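PDB 1QE0: histidine--tRNA ligase from Staphylococcus aureus, which attaches histidine to its cognate tRNA, using ATP and releasing AMP and diphosphate, as a homodimeric class II aminoacyl-tRNA synthetase. Local coordinates for residues A[100-112]-A[122-134]. Sequence-based numbering, arbitrary orientation.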
loop_
_atom_site.group_PDB
_atom_site.type_symbol
_atom_site.label_atom_id
_atom_site.label_comp_id
_atom_site.label_asym_id
_atom_site.label_seq_id
_atom_site.Cartn_x
_atom_site.Cartn_y
_atom_site.Cartn_z
ATOM N N GLN A 100 -8.457 -21.034 9.355
ATOM C CA GLN A 100 -8.233 -20.277 10.570
ATOM C C GLN A 100 -6.822 -20.596 11.087
ATOM O O GLN A 100 -6.282 -21.654 10.791
ATOM C CB GLN A 100 -9.265 -20.677 11.618
ATOM C CG GLN A 100 -10.707 -20.433 11.252
ATOM C CD GLN A 100 -11.183 -19.000 11.391
ATOM O OE1 GLN A 100 -10.824 -18.275 12.325
ATOM N NE2 GLN A 100 -12.049 -18.601 10.481
ATOM N N PRO A 101 -6.202 -19.680 11.861
ATOM C CA PRO A 101 -6.737 -18.378 12.275
ATOM C C PRO A 101 -6.815 -17.400 11.113
ATOM O O PRO A 101 -6.178 -17.595 10.073
ATOM C CB PRO A 101 -5.725 -17.914 13.325
ATOM C CG PRO A 101 -4.439 -18.499 12.845
ATOM C CD PRO A 101 -4.849 -19.885 12.413
ATOM N N ILE A 102 -7.678 -16.405 11.230
ATOM C CA ILE A 102 -7.772 -15.396 10.185
ATOM C C ILE A 102 -6.556 -14.475 10.382
ATOM O O ILE A 102 -6.438 -13.785 11.398
ATOM C CB ILE A 102 -9.041 -14.584 10.322
ATOM C CG1 ILE A 102 -10.243 -15.465 10.078
ATOM C CG2 ILE A 102 -8.998 -13.467 9.374
ATOM C CD1 ILE A 102 -9.975 -16.468 8.993
ATOM N N LYS A 103 -5.597 -14.582 9.473
ATOM C CA LYS A 103 -4.376 -13.803 9.518
ATOM C C LYS A 103 -4.481 -12.692 8.488
ATOM O O LYS A 103 -4.231 -12.939 7.307
ATOM C CB LYS A 103 -3.235 -14.732 9.174
ATOM C CG LYS A 103 -3.010 -15.790 10.244
ATOM C CD LYS A 103 -2.062 -16.880 9.794
ATOM C CE LYS A 103 -0.633 -16.564 10.082
ATOM N NZ LYS A 103 0.150 -17.812 9.872
ATOM N N LEU A 104 -4.823 -11.477 8.924
ATOM C CA LEU A 104 -5.019 -10.324 8.034
ATOM C C LEU A 104 -4.104 -9.125 8.338
ATOM O O LEU A 104 -3.741 -8.901 9.499
ATOM C CB LEU A 104 -6.448 -9.816 8.212
ATOM C CG LEU A 104 -7.725 -10.593 7.889
ATOM C CD1 LEU A 104 -8.916 -9.863 8.527
ATOM C CD2 LEU A 104 -7.921 -10.736 6.411
ATOM N N TYR A 105 -3.795 -8.321 7.324
ATOM C CA TYR A 105 -2.981 -7.128 7.518
ATOM C C TYR A 105 -3.538 -5.967 6.729
ATOM O O TYR A 105 -4.329 -6.157 5.794
ATOM C CB TYR A 105 -1.513 -7.354 7.141
ATOM C CG TYR A 105 -1.133 -7.214 5.680
ATOM C CD1 TYR A 105 -0.772 -5.993 5.131
ATOM C CD2 TYR A 105 -1.068 -8.327 4.873
ATOM C CE1 TYR A 105 -0.352 -5.900 3.820
ATOM C CE2 TYR A 105 -0.658 -8.246 3.558
ATOM C CZ TYR A 105 -0.301 -7.049 3.037
ATOM O OH TYR A 105 0.117 -7.041 1.724
ATOM N N TYR A 106 -3.168 -4.756 7.131
ATOM C CA TYR A 106 -3.648 -3.566 6.446
ATOM C C TYR A 106 -2.560 -2.536 6.412
ATOM O O TYR A 106 -1.516 -2.725 7.016
ATOM C CB TYR A 106 -4.893 -3.020 7.125
ATOM C CG TYR A 106 -4.704 -2.641 8.549
ATOM C CD1 TYR A 106 -5.185 -3.454 9.572
ATOM C CD2 TYR A 106 -4.022 -1.480 8.889
ATOM C CE1 TYR A 106 -4.981 -3.120 10.904
ATOM C CE2 TYR A 106 -3.809 -1.133 10.220
ATOM C CZ TYR A 106 -4.283 -1.954 11.219
ATOM O OH TYR A 106 -4.029 -1.616 12.524
ATOM N N ASN A 107 -2.797 -1.457 5.689
ATOM C CA ASN A 107 -1.823 -0.375 5.563
ATOM C C ASN A 107 -2.538 0.802 4.877
ATOM O O ASN A 107 -2.918 0.689 3.714
ATOM C CB ASN A 107 -0.653 -0.858 4.692
ATOM C CG ASN A 107 0.486 0.159 4.588
ATOM O OD1 ASN A 107 0.333 1.345 4.855
ATOM N ND2 ASN A 107 1.636 -0.319 4.186
ATOM N N GLY A 108 -2.773 1.896 5.595
ATOM C CA GLY A 108 -3.432 3.028 4.979
ATOM C C GLY A 108 -3.504 4.187 5.935
ATOM O O GLY A 108 -3.056 4.084 7.067
ATOM N N PRO A 109 -4.024 5.330 5.509
ATOM C CA PRO A 109 -4.131 6.496 6.383
ATOM C C PRO A 109 -5.199 6.382 7.443
ATOM O O PRO A 109 -6.323 5.953 7.153
ATOM C CB PRO A 109 -4.485 7.612 5.407
ATOM C CG PRO A 109 -5.238 6.890 4.356
ATOM C CD PRO A 109 -4.348 5.701 4.129
ATOM N N MET A 110 -4.870 6.891 8.628
ATOM C CA MET A 110 -5.752 6.906 9.787
ATOM C C MET A 110 -5.974 8.393 10.090
ATOM O O MET A 110 -5.151 9.220 9.677
ATOM C CB MET A 110 -5.074 6.217 10.973
ATOM C CG MET A 110 -4.733 4.790 10.719
ATOM S SD MET A 110 -6.195 3.829 10.371
ATOM C CE MET A 110 -5.539 2.563 9.307
ATOM N N PHE A 111 -7.030 8.743 10.830
ATOM C CA PHE A 111 -7.323 10.144 11.134
ATOM C C PHE A 111 -7.650 10.484 12.584
ATOM O O PHE A 111 -8.774 10.272 13.040
ATOM C CB PHE A 111 -8.492 10.599 10.269
ATOM C CG PHE A 111 -8.290 10.342 8.821
ATOM C CD1 PHE A 111 -7.847 11.367 7.982
ATOM C CD2 PHE A 111 -8.467 9.056 8.294
ATOM C CE1 PHE A 111 -7.583 11.110 6.650
ATOM C CE2 PHE A 111 -8.208 8.784 6.962
ATOM C CZ PHE A 111 -7.763 9.806 6.142
ATOM N N ARG A 112 -6.699 11.043 13.312
ATOM C CA ARG A 112 -6.967 11.425 14.691
ATOM C C ARG A 112 -6.786 12.928 14.688
ATOM O O ARG A 112 -5.795 13.430 14.170
ATOM C CB ARG A 112 -6.020 10.708 15.652
ATOM C CG ARG A 112 -6.201 9.178 15.600
ATOM C CD ARG A 112 -5.207 8.387 16.449
ATOM N NE ARG A 112 -5.297 6.952 16.158
ATOM C CZ ARG A 112 -4.317 6.062 16.337
ATOM N NH1 ARG A 112 -3.138 6.432 16.831
ATOM N NH2 ARG A 112 -4.485 4.806 15.939
ATOM N N ARG A 122 -2.743 15.065 11.505
ATOM C CA ARG A 122 -4.098 14.605 11.683
ATOM C C ARG A 122 -4.336 13.382 10.819
ATOM O O ARG A 122 -5.218 12.571 11.106
ATOM C CB ARG A 122 -5.067 15.719 11.351
ATOM C CG ARG A 122 -5.315 16.603 12.533
ATOM C CD ARG A 122 -4.428 17.786 12.528
ATOM N NE ARG A 122 -5.245 18.994 12.610
ATOM C CZ ARG A 122 -4.898 20.088 13.277
ATOM N NH1 ARG A 122 -3.736 20.137 13.921
ATOM N NH2 ARG A 122 -5.715 21.135 13.311
ATOM N N GLN A 123 -3.574 13.292 9.731
ATOM C CA GLN A 123 -3.627 12.150 8.821
ATOM C C GLN A 123 -2.300 11.424 8.906
ATOM O O GLN A 123 -1.253 11.974 8.570
ATOM C CB GLN A 123 -3.847 12.556 7.368
ATOM C CG GLN A 123 -3.756 11.347 6.500
ATOM C CD GLN A 123 -4.241 11.541 5.108
ATOM O OE1 GLN A 123 -5.172 12.294 4.859
ATOM N NE2 GLN A 123 -3.660 10.805 4.185
ATOM N N PHE A 124 -2.326 10.193 9.362
ATOM C CA PHE A 124 -1.094 9.447 9.468
ATOM C C PHE A 124 -1.317 8.087 8.826
ATOM O O PHE A 124 -2.453 7.686 8.629
ATOM C CB PHE A 124 -0.655 9.352 10.929
ATOM C CG PHE A 124 -1.725 8.865 11.857
ATOM C CD1 PHE A 124 -2.809 9.667 12.161
ATOM C CD2 PHE A 124 -1.640 7.600 12.438
ATOM C CE1 PHE A 124 -3.804 9.222 13.028
ATOM C CE2 PHE A 124 -2.623 7.142 13.306
ATOM C CZ PHE A 124 -3.711 7.963 13.597
ATOM N N ASN A 125 -0.245 7.398 8.458
ATOM C CA ASN A 125 -0.382 6.103 7.816
ATOM C C ASN A 125 0.071 4.925 8.643
ATOM O O ASN A 125 1.263 4.619 8.658
ATOM C CB ASN A 125 0.408 6.089 6.506
ATOM C CG ASN A 125 -0.437 6.426 5.288
ATOM O OD1 ASN A 125 -1.257 7.349 5.292
ATOM N ND2 ASN A 125 -0.216 5.686 4.226
ATOM N N GLN A 126 -0.871 4.211 9.252
ATOM C CA GLN A 126 -0.508 3.042 10.046
ATOM C C GLN A 126 -0.695 1.719 9.300
ATOM O O GLN A 126 -1.574 1.572 8.431
ATOM C CB GLN A 126 -1.222 3.023 11.418
ATOM C CG GLN A 126 -2.625 2.415 11.456
ATOM C CD GLN A 126 -3.180 2.214 12.885
ATOM O OE1 GLN A 126 -4.182 1.500 13.081
ATOM N NE2 GLN A 126 -2.532 2.834 13.882
ATOM N N PHE A 127 0.201 0.791 9.601
ATOM C CA PHE A 127 0.220 -0.553 9.027
ATOM C C PHE A 127 -0.023 -1.469 10.219
ATOM O O PHE A 127 0.380 -1.129 11.322
ATOM C CB PHE A 127 1.614 -0.821 8.433
ATOM C CG PHE A 127 1.832 -2.246 7.983
ATOM C CD1 PHE A 127 1.663 -2.609 6.641
ATOM C CD2 PHE A 127 2.215 -3.228 8.896
ATOM C CE1 PHE A 127 1.867 -3.928 6.227
ATOM C CE2 PHE A 127 2.425 -4.550 8.491
ATOM C CZ PHE A 127 2.250 -4.893 7.159
ATOM N N GLY A 128 -0.694 -2.598 10.025
ATOM C CA GLY A 128 -0.939 -3.516 11.134
ATOM C C GLY A 128 -1.373 -4.930 10.734
ATOM O O GLY A 128 -1.736 -5.170 9.565
ATOM N N VAL A 129 -1.254 -5.888 11.654
ATOM C CA VAL A 129 -1.703 -7.253 11.394
ATOM C C VAL A 129 -2.611 -7.690 12.521
ATOM O O VAL A 129 -2.535 -7.164 13.619
ATOM C CB VAL A 129 -0.580 -8.289 11.282
ATOM C CG1 VAL A 129 0.580 -7.701 10.592
ATOM C CG2 VAL A 129 -0.245 -8.912 12.645
ATOM N N GLU A 130 -3.467 -8.660 12.237
ATOM C CA GLU A 130 -4.404 -9.204 13.215
ATOM C C GLU A 130 -4.540 -10.673 12.922
ATOM O O GLU A 130 -4.812 -11.047 11.787
ATOM C CB GLU A 130 -5.802 -8.627 13.036
ATOM C CG GLU A 130 -5.953 -7.166 13.266
ATOM C CD GLU A 130 -5.819 -6.821 14.707
ATOM O OE1 GLU A 130 -5.411 -5.670 14.996
ATOM O OE2 GLU A 130 -6.121 -7.705 15.541
ATOM N N ALA A 131 -4.279 -11.508 13.914
ATOM C CA ALA A 131 -4.456 -12.931 13.759
ATOM C C ALA A 131 -5.627 -13.208 14.720
ATOM O O ALA A 131 -5.517 -12.941 15.913
ATOM C CB ALA A 131 -3.202 -13.652 14.192
ATOM N N ILE A 132 -6.783 -13.612 14.204
ATOM C CA ILE A 132 -7.936 -13.897 15.070
ATOM C C ILE A 132 -8.400 -15.376 14.975
ATOM O O ILE A 132 -8.381 -15.998 13.911
ATOM C CB ILE A 132 -9.117 -12.970 14.738
ATOM C CG1 ILE A 132 -8.633 -11.547 14.519
ATOM C CG2 ILE A 132 -10.128 -12.925 15.872
ATOM C CD1 ILE A 132 -9.618 -10.698 13.682
ATOM N N GLY A 133 -8.766 -15.951 16.110
ATOM C CA GLY A 133 -9.224 -17.315 16.135
ATOM C C GLY A 133 -8.236 -18.411 16.469
ATOM O O GLY A 133 -8.399 -19.525 15.978
ATOM N N ALA A 134 -7.230 -18.150 17.299
ATOM C CA ALA A 134 -6.288 -19.211 17.648
ATOM C C ALA A 134 -5.388 -18.853 18.801
ATOM O O ALA A 134 -4.192 -18.633 18.591
ATOM C CB ALA A 134 -5.443 -19.585 16.448
#
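Leu104 and Glu130 exchange two backbone hydrogen bonds, Leu104 N to Glu130 O spanning 2.9 Å, within the antiparallel hairpin of strands 102-111 and 123-132. Ile102 with Ile132 and Tyr106 with Gly128 pair likewise, and Phe124 N bonds to Met110 O. At Gly108 and Gln126 the pairing slackens: Gly108 N reaches Gln126 O well, but the return bond is weak. The N-to-C directions meet at 142°, about 38° from exactly antiparallel.

Several side-chain contacts centre on aromatic rings. Tyr106, its CG set between backbone N and carbonyl carbon (chi1 60°), folds its ring across the partner strand, and Gly128 CA makes a CH-pi contact 4.0 Å from the ring centroid. Phe124 leans over Met110 in the same manner, with Met110 CB 3.7 Å from the centroid of the Phe124 ring. The extended Arg112 side chain crosses that ring at about a right angle, so that Phe124 CZ lies over one face of the guanidinium and Arg112 NE at the ring edge. On the other face of the sheet, the Tyr105 and Phe127 rings meet obliquely, centroids 5.5 Å apart, while the amide of Asn107 stands nearly perpendicular to the Phe127 ring at its edge.

Met110, bent at chi2, crosses the aliphatic part of Gln126, whose OE1 accepts the backbone N-H of Gly81.

This is the motif 2 hairpin of class II synthetases, which in this family helps form the ATP site. In the largely antiparallel sheet, strand 302-309 flanks 123-132 and strand 36-37 runs parallel to 102-111; helix 13-33 packs on the Tyr105 and Phe127 face, helix 82-91 on the Leu104 and Tyr106 face, and Lys103 bridges to Asp360 of the second subunit.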